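Local coordinates for polyketide synthase type I (Bacillus amyloliquefaciens, PDB 5KKU), which probably dehydrates acyl-carrier-bound intermediates, this chain being an N-terminal dehydratase domain of the difficidin assembly line with a double-hotdog fold, at residues A[24-28]-A[29-33]; A[32-35]-A[36-39]; A[188-191]-A[192-195]. All coordinates share one frame; numbering follows the deposited sequence.

Interaction 1. Residues A[24-28]-A[29-33]; sequences DHRVH and QIRVL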
loop_
_atom_site.group_PDB
_atom_site.type_symbol
_atom_site.label_atom_id
_atom_site.label_comp_id
_atom_site.label_asym_id
_atom_site.label_seq_id
_atom_site.Cartn_x
_atom_site.Cartn_y
_atom_site.Cartn_z
ATOM N N ASP A 24 -8.718 -10.673 -5.142
ATOM C CA ASP A 24 -7.530 -11.399 -4.745
ATOM C C ASP A 24 -6.922 -10.820 -3.461
ATOM O O ASP A 24 -5.783 -10.969 -3.176
ATOM C CB ASP A 24 -6.528 -11.422 -5.881
ATOM C CG ASP A 24 -6.950 -12.325 -7.023
ATOM O OD1 ASP A 24 -7.930 -13.047 -6.911
ATOM O OD2 ASP A 24 -6.276 -12.323 -8.011
ATOM N N HIS A 25 -7.756 -10.140 -2.705
ATOM C CA HIS A 25 -7.424 -9.699 -1.355
ATOM C C HIS A 25 -8.605 -9.783 -0.412
ATOM O O HIS A 25 -9.447 -8.910 -0.345
ATOM C CB HIS A 25 -6.780 -8.318 -1.315
ATOM C CG HIS A 25 -6.272 -7.948 0.027
ATOM N ND1 HIS A 25 -6.934 -7.087 0.853
ATOM C CD2 HIS A 25 -5.170 -8.321 0.690
ATOM C CE1 HIS A 25 -6.264 -6.950 1.969
ATOM N NE2 HIS A 25 -5.196 -7.696 1.895
ATOM N N ARG A 26 -8.691 -10.868 0.302
ATOM C CA ARG A 26 -9.791 -11.014 1.205
ATOM C C ARG A 26 -9.346 -11.223 2.633
ATOM O O ARG A 26 -8.446 -11.930 2.877
ATOM C CB ARG A 26 -10.761 -12.091 0.723
ATOM C CG ARG A 26 -10.848 -12.281 -0.778
ATOM C CD ARG A 26 -11.861 -13.327 -1.166
ATOM N NE ARG A 26 -11.997 -13.417 -2.585
ATOM C CZ ARG A 26 -12.768 -14.254 -3.249
ATOM N NH1 ARG A 26 -13.557 -15.099 -2.632
ATOM N NH2 ARG A 26 -12.756 -14.217 -4.537
ATOM N N VAL A 27 -9.952 -10.531 3.554
ATOM C CA VAL A 27 -9.696 -10.707 4.954
ATOM C C VAL A 27 -10.899 -11.319 5.685
ATOM O O VAL A 27 -11.948 -10.767 5.693
ATOM C CB VAL A 27 -9.324 -9.371 5.535
ATOM C CG1 VAL A 27 -9.045 -9.480 7.017
ATOM C CG2 VAL A 27 -8.206 -8.741 4.755
ATOM N N HIS A 28 -10.728 -12.449 6.318
ATOM C CA HIS A 28 -11.828 -13.297 6.739
ATOM C C HIS A 28 -12.870 -13.501 5.644
ATOM O O HIS A 28 -14.016 -13.389 5.863
ATOM C CB HIS A 28 -12.493 -12.819 8.015
ATOM C CG HIS A 28 -11.639 -12.879 9.230
ATOM N ND1 HIS A 28 -10.934 -11.800 9.681
ATOM C CD2 HIS A 28 -11.435 -13.856 10.128
ATOM C CE1 HIS A 28 -10.319 -12.109 10.794
ATOM N NE2 HIS A 28 -10.597 -13.357 11.078
ATOM N N GLN A 29 -12.424 -13.813 4.470
ATOM C CA GLN A 29 -13.316 -14.178 3.410
ATOM C C GLN A 29 -14.153 -13.026 2.926
ATOM O O GLN A 29 -15.094 -13.228 2.256
ATOM C CB GLN A 29 -14.154 -15.419 3.777
ATOM C CG GLN A 29 -13.386 -16.717 3.608
ATOM C CD GLN A 29 -14.167 -17.989 3.876
ATOM O OE1 GLN A 29 -14.445 -18.332 5.018
ATOM N NE2 GLN A 29 -14.486 -18.700 2.838
ATOM N N ILE A 30 -13.771 -11.830 3.290
ATOM C CA ILE A 30 -14.449 -10.648 2.815
ATOM C C ILE A 30 -13.521 -9.854 1.902
ATOM O O ILE A 30 -12.395 -9.690 2.213
ATOM C CB ILE A 30 -14.975 -9.798 3.955
ATOM C CG1 ILE A 30 -16.021 -10.547 4.747
ATOM C CG2 ILE A 30 -15.507 -8.501 3.444
ATOM C CD1 ILE A 30 -16.097 -10.089 6.160
ATOM N N ARG A 31 -14.046 -9.379 0.778
ATOM C CA ARG A 31 -13.254 -8.606 -0.172
ATOM C C ARG A 31 -13.107 -7.158 0.286
ATOM O O ARG A 31 -14.098 -6.449 0.462
ATOM C CB ARG A 31 -13.886 -8.655 -1.563
ATOM C CG ARG A 31 -14.004 -10.056 -2.143
ATOM C CD ARG A 31 -14.523 -10.022 -3.571
ATOM N NE ARG A 31 -14.948 -11.340 -4.030
ATOM C CZ ARG A 31 -15.199 -11.645 -5.299
ATOM N NH1 ARG A 31 -15.068 -10.722 -6.243
ATOM N NH2 ARG A 31 -15.582 -12.871 -5.626
ATOM N N VAL A 32 -11.865 -6.726 0.476
ATOM C CA VAL A 32 -11.585 -5.362 0.912
ATOM C C VAL A 32 -10.590 -4.680 -0.020
ATOM O O VAL A 32 -9.971 -5.328 -0.865
ATOM C CB VAL A 32 -11.032 -5.332 2.348
ATOM C CG1 VAL A 32 -10.795 -3.898 2.795
ATOM C CG2 VAL A 32 -11.985 -6.043 3.298
ATOM N N LEU A 33 -10.441 -3.369 0.137
ATOM C CA LEU A 33 -9.522 -2.597 -0.690
ATOM C C LEU A 33 -8.284 -2.183 0.099
ATOM O O LEU A 33 -8.383 -1.411 1.059
ATOM C CB LEU A 33 -10.222 -1.361 -1.258
ATOM C CG LEU A 33 -9.421 -0.534 -2.268
ATOM C CD1 LEU A 33 -8.793 -1.434 -3.321
ATOM C CD2 LEU A 33 -10.303 0.523 -2.916
#
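Val-27 and Ile-30 are the ends of a four-residue type I' beta turn with His-28 and Gln-29 as its central pair, which makes residues 24-33 a tight beta hairpin in the predicted N-terminal hotdog region. Both central residues have left-handed backbone conformation, as type I' requires. From His-25 to Pro-34 the sequence follows the dehydratase HxxxGxxxxP motif, with Gln-29 at the glycine position.

Backbone bonds close the hairpin. Val-27 N donates to Ile-30 O at 2.9 Å, and the return bond from Ile-30 N to Val-27 O is 3.2 Å long. Further along, Val-32 N gives a weak bond to His-25 O (3.4 Å). The short axes of 25-27 and 30-33 make 117°, well away from the 180° of a straight antiparallel pair.

The charged contact pairs Arg-26 with Arg-31, whose extended chains run side by side in the same direction. NE of Arg-31 lies 3.6 Å above the Arg-26 guanidinium plane, near its rim, and the two planes are 28° apart. Arg-26 NH2 and Arg-31 NH2, both donors, are 3.3 Å apart, a pairing of like charges probably eased by backbone acceptors: Arg-26 NE bonds to Arg-23 O and Arg-31 NH1 to His-17 O.

The third contact involves His-25, the predicted proton acceptor, close to Asp-198. With CG anti to the backbone N, its ring places ND1 3.9 Å from Val-32 O, which lies at the ring edge, in plane.

Interaction 2. Residues A[32-35]-A[36-39]; sequences VLPG and VTLI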
loop_
_atom_site.group_PDB
_atom_site.type_symbol
_atom_site.label_atom_id
_atom_site.label_comp_id
_atom_site.label_asym_id
_atom_site.label_seq_id
_atom_site.Cartn_x
_atom_site.Cartn_y
_atom_site.Cartn_z
ATOM N N VAL A 32 -11.865 -6.726 0.476
ATOM C CA VAL A 32 -11.585 -5.362 0.912
ATOM C C VAL A 32 -10.590 -4.680 -0.020
ATOM O O VAL A 32 -9.971 -5.328 -0.865
ATOM C CB VAL A 32 -11.032 -5.332 2.348
ATOM C CG1 VAL A 32 -10.795 -3.898 2.795
ATOM C CG2 VAL A 32 -11.985 -6.043 3.298
ATOM N N LEU A 33 -10.441 -3.369 0.137
ATOM C CA LEU A 33 -9.522 -2.597 -0.690
ATOM C C LEU A 33 -8.284 -2.183 0.099
ATOM O O LEU A 33 -8.383 -1.411 1.059
ATOM C CB LEU A 33 -10.222 -1.361 -1.258
ATOM C CG LEU A 33 -9.421 -0.534 -2.268
ATOM C CD1 LEU A 33 -8.793 -1.434 -3.321
ATOM C CD2 LEU A 33 -10.303 0.523 -2.916
ATOM N N PRO A 34 -7.081 -2.726 -0.334
ATOM C CA PRO A 34 -5.910 -2.301 0.453
ATOM C C PRO A 34 -5.805 -0.782 0.541
ATOM O O PRO A 34 -6.023 -0.091 -0.455
ATOM C CB PRO A 34 -4.722 -2.863 -0.332
ATOM C CG PRO A 34 -5.242 -4.111 -0.932
ATOM C CD PRO A 34 -6.589 -3.684 -1.426
ATOM N N GLY A 35 -5.474 -0.274 1.723
ATOM C CA GLY A 35 -5.343 1.156 1.929
ATOM C C GLY A 35 -4.295 1.780 1.028
ATOM O O GLY A 35 -4.449 2.913 0.574
ATOM N N VAL A 36 -3.226 1.034 0.767
ATOM C CA VAL A 36 -2.159 1.510 -0.075
ATOM C C VAL A 36 -2.516 1.560 -1.545
ATOM O O VAL A 36 -1.931 2.260 -2.272
ATOM C CB VAL A 36 -0.841 0.734 0.120
ATOM C CG1 VAL A 36 -0.217 1.058 1.430
ATOM C CG2 VAL A 36 -0.988 -0.756 -0.084
ATOM N N THR A 37 -3.453 0.780 -1.966
ATOM C CA THR A 37 -4.019 0.880 -3.272
ATOM C C THR A 37 -4.379 2.325 -3.661
ATOM O O THR A 37 -4.227 2.711 -4.782
ATOM C CB THR A 37 -5.296 0.004 -3.341
ATOM O OG1 THR A 37 -4.951 -1.355 -3.213
ATOM C CG2 THR A 37 -6.017 0.183 -4.586
ATOM N N LEU A 38 -4.880 3.100 -2.713
ATOM C CA LEU A 38 -5.286 4.474 -2.926
ATOM C C LEU A 38 -4.155 5.396 -3.291
ATOM O O LEU A 38 -4.358 6.405 -3.898
ATOM C CB LEU A 38 -6.072 5.006 -1.751
ATOM C CG LEU A 38 -7.250 4.154 -1.301
ATOM C CD1 LEU A 38 -7.711 4.624 0.019
ATOM C CD2 LEU A 38 -8.398 4.114 -2.265
ATOM N N ILE A 39 -2.946 5.025 -2.942
ATOM C CA ILE A 39 -1.778 5.765 -3.349
ATOM C C ILE A 39 -1.688 5.823 -4.885
ATOM O O ILE A 39 -1.428 6.857 -5.447
ATOM C CB ILE A 39 -0.471 5.206 -2.723
ATOM C CG1 ILE A 39 -0.369 5.563 -1.257
ATOM C CG2 ILE A 39 0.757 5.707 -3.434
ATOM C CD1 ILE A 39 0.655 4.825 -0.465
#
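Between Pro-34 and Leu-38 the backbone turns from extended into helical geometry, with two weak i-to-i+3 bonds across the junction: Thr-37 N to Pro-34 O at 3.1 Å, with a bent N-H...O angle of 127°, and Leu-38 N to Gly-35 O at 3.3 Å.

Thr-37 is the central side chain, and its two branches do different work. OG1, anti to the carbonyl carbon (chi1 -66°), sits against the Pro-34 ring, 3.3 Å from CB and 3.4 Å from CD of that proline. It is also near Pro-34 O, but the angle is too poor for a hydrogen bond. The methyl branch meets Leu-33 at about a right angle, and the 3.5 Å between Thr-37 CG2 and Leu-33 CD1 is tighter than usual van der Waals contact. The other methyl of Leu-33, CD2, reaches Leu-38 CD2 at 4.1 Å. Pro-34 CB also lies 4.3 Å from Val-36 CG2, a loose apolar contact.

The junction is buried and delivers strand 30-33 into helix 37-49. Helix 20-23 contributes Ile-21 against Leu-33, Pro-34 and Thr-37, while helix 194-200 packs Leu-197 on Val-36 and brings Asp-198, the predicted proton donor, against Pro-34.

Interaction 3. Residues A[188-191]-A[192-195]; sequences EKFK and AHPA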
loop_
_atom_site.group_PDB
_atom_site.type_symbol
_atom_site.label_atom_id
_atom_site.label_comp_id
_atom_site.label_asym_id
_atom_site.label_seq_id
_atom_site.Cartn_x
_atom_site.Cartn_y
_atom_site.Cartn_z
ATOM N N GLU A 188 1.594 -1.605 -16.613
ATOM C CA GLU A 188 1.802 -0.302 -17.107
ATOM C C GLU A 188 0.497 0.453 -17.070
ATOM O O GLU A 188 0.481 1.557 -17.453
ATOM C CB GLU A 188 2.467 -0.346 -18.477
ATOM C CG GLU A 188 3.891 -0.851 -18.366
ATOM C CD GLU A 188 4.636 -0.982 -19.666
ATOM O OE1 GLU A 188 4.035 -1.079 -20.701
ATOM O OE2 GLU A 188 5.851 -0.999 -19.650
ATOM N N LYS A 189 -0.590 -0.121 -16.567
ATOM C CA LYS A 189 -1.788 0.673 -16.661
ATOM C C LYS A 189 -1.937 1.473 -15.406
ATOM O O LYS A 189 -2.618 2.444 -15.358
ATOM C CB LYS A 189 -3.001 -0.189 -16.932
ATOM C CG LYS A 189 -3.026 -0.727 -18.338
ATOM C CD LYS A 189 -3.451 0.341 -19.301
ATOM C CE LYS A 189 -3.288 -0.058 -20.743
ATOM N NZ LYS A 189 -3.418 -1.503 -20.951
ATOM N N PHE A 190 -1.218 1.044 -14.381
ATOM C CA PHE A 190 -1.155 1.712 -13.110
ATOM C C PHE A 190 -0.026 2.730 -13.095
ATOM O O PHE A 190 0.883 2.667 -13.888
ATOM C CB PHE A 190 -0.969 0.692 -11.986
ATOM C CG PHE A 190 -2.180 -0.143 -11.712
ATOM C CD1 PHE A 190 -3.273 0.387 -11.104
ATOM C CD2 PHE A 190 -2.214 -1.475 -12.061
ATOM C CE1 PHE A 190 -4.380 -0.377 -10.839
ATOM C CE2 PHE A 190 -3.316 -2.237 -11.807
ATOM C CZ PHE A 190 -4.409 -1.686 -11.208
ATOM N N LYS A 191 -0.090 3.714 -12.230
ATOM C CA LYS A 191 1.031 4.555 -11.926
ATOM C C LYS A 191 1.947 3.867 -10.922
ATOM O O LYS A 191 3.148 3.974 -11.007
ATOM C CB LYS A 191 0.575 5.840 -11.289
ATOM C CG LYS A 191 -0.017 6.864 -12.216
ATOM C CD LYS A 191 0.997 7.406 -13.178
ATOM C CE LYS A 191 0.333 8.060 -14.352
ATOM N NZ LYS A 191 1.060 9.223 -14.881
ATOM N N ALA A 192 1.368 3.127 -9.992
ATOM C CA ALA A 192 2.102 2.333 -9.034
ATOM C C ALA A 192 1.141 1.184 -8.828
ATOM O O ALA A 192 0.016 1.368 -8.497
ATOM C CB ALA A 192 2.515 3.134 -7.840
ATOM N N HIS A 193 1.586 -0.024 -9.093
ATOM C CA HIS A 193 0.778 -1.201 -9.092
ATOM C C HIS A 193 0.472 -1.484 -7.630
ATOM O O HIS A 193 1.361 -1.639 -6.839
ATOM C CB HIS A 193 1.524 -2.378 -9.725
ATOM C CG HIS A 193 0.664 -3.486 -10.258
ATOM N ND1 HIS A 193 -0.122 -4.278 -9.467
ATOM C CD2 HIS A 193 0.531 -3.971 -11.505
ATOM C CE1 HIS A 193 -0.718 -5.185 -10.206
ATOM N NE2 HIS A 193 -0.355 -5.005 -11.447
ATOM N N PRO A 194 -0.798 -1.615 -7.329
ATOM C CA PRO A 194 -1.251 -1.893 -5.990
ATOM C C PRO A 194 -0.692 -3.174 -5.436
ATOM O O PRO A 194 -0.415 -3.223 -4.282
ATOM C CB PRO A 194 -2.742 -1.970 -6.163
ATOM C CG PRO A 194 -3.015 -1.016 -7.210
ATOM C CD PRO A 194 -1.892 -1.143 -8.164
ATOM N N ALA A 195 -0.534 -4.183 -6.273
ATOM C CA ALA A 195 0.082 -5.419 -5.848
ATOM C C ALA A 195 1.480 -5.199 -5.305
ATOM O O ALA A 195 1.811 -5.679 -4.282
ATOM C CB ALA A 195 0.100 -6.435 -6.950
#
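OD1 of Asp-40, on helix 37-49, is gripped by two successive backbone amides: Ala-192 N makes the firm bond and Lys-191 N a weak one. OD1 thus serves as a shared acceptor for both amides and helps hold the chain where residues 188-191 pass into 192-195, just ahead of helix 194-200.

His-193 is the N-cap of that helix, and its ring is tied at both nitrogens. ND1 accepts from Ala-195 N at 3.2 Å, the amide lying only 2° out of the ring plane, while NE2 bonds to Ala-183 O; a carbonyl partner there implies that NE2 carries a proton. These two bonds fix the rotation of the imidazole. The capping bond marks the start of helix 194-200. His-193, Pro-194 and Asp-198 follow the HPxxxD pattern familiar in polyketide synthase dehydratases, which places Asp-198, the predicted proton donor, in that helix.

Phe-190 folds back over this cap and touches two neighbours. Against His-193 it forms an edge-to-face pair, with ring centroids 4.9 Å apart and planes at 55°. Phe-190 CD2 comes over the imidazole face toward its rim, 3.8 Å from His-193 CD2. Against Pro-194 the phenyl ring presents a face: Pro-194 CD stands 3.6 Å from the ring centroid and 11° off the normal, a well-centred CH-pi contact.

Around this turn, Lys-191 NZ forms a salt bridge with Glu-52, and Lys-191 also touches Tyr-43 and Arg-44 of helix 37-49, which adjoins helix 194-200 where both begin.

From the N terminus, interaction 1 closes the hairpin of strands 25-27 and 30-33, and interaction 2 begins on its second strand before turning the chain into helix 37-49. The two also touch in space, His-25 ND1 lying 3.9 Å from Pro-34 CG. Interaction 3 follows much later, in the predicted C-terminal hotdog region, and closes the turn into helix 194-200. Interactions 1 and 2 overlap end to end at 32-33, and interaction 3 follows in series; none nests or crosses. Interaction 2 is the bridge: Thr-37 OG1 meets Pro-194 CB at 3.7 Å, whereas interactions 1 and 3 stay about 7 Å apart at their nearest atoms. Interactions 1 and 2 lie at the predicted His-25 and Asp-198 pair; interaction 3 starts the helix carrying Asp-198.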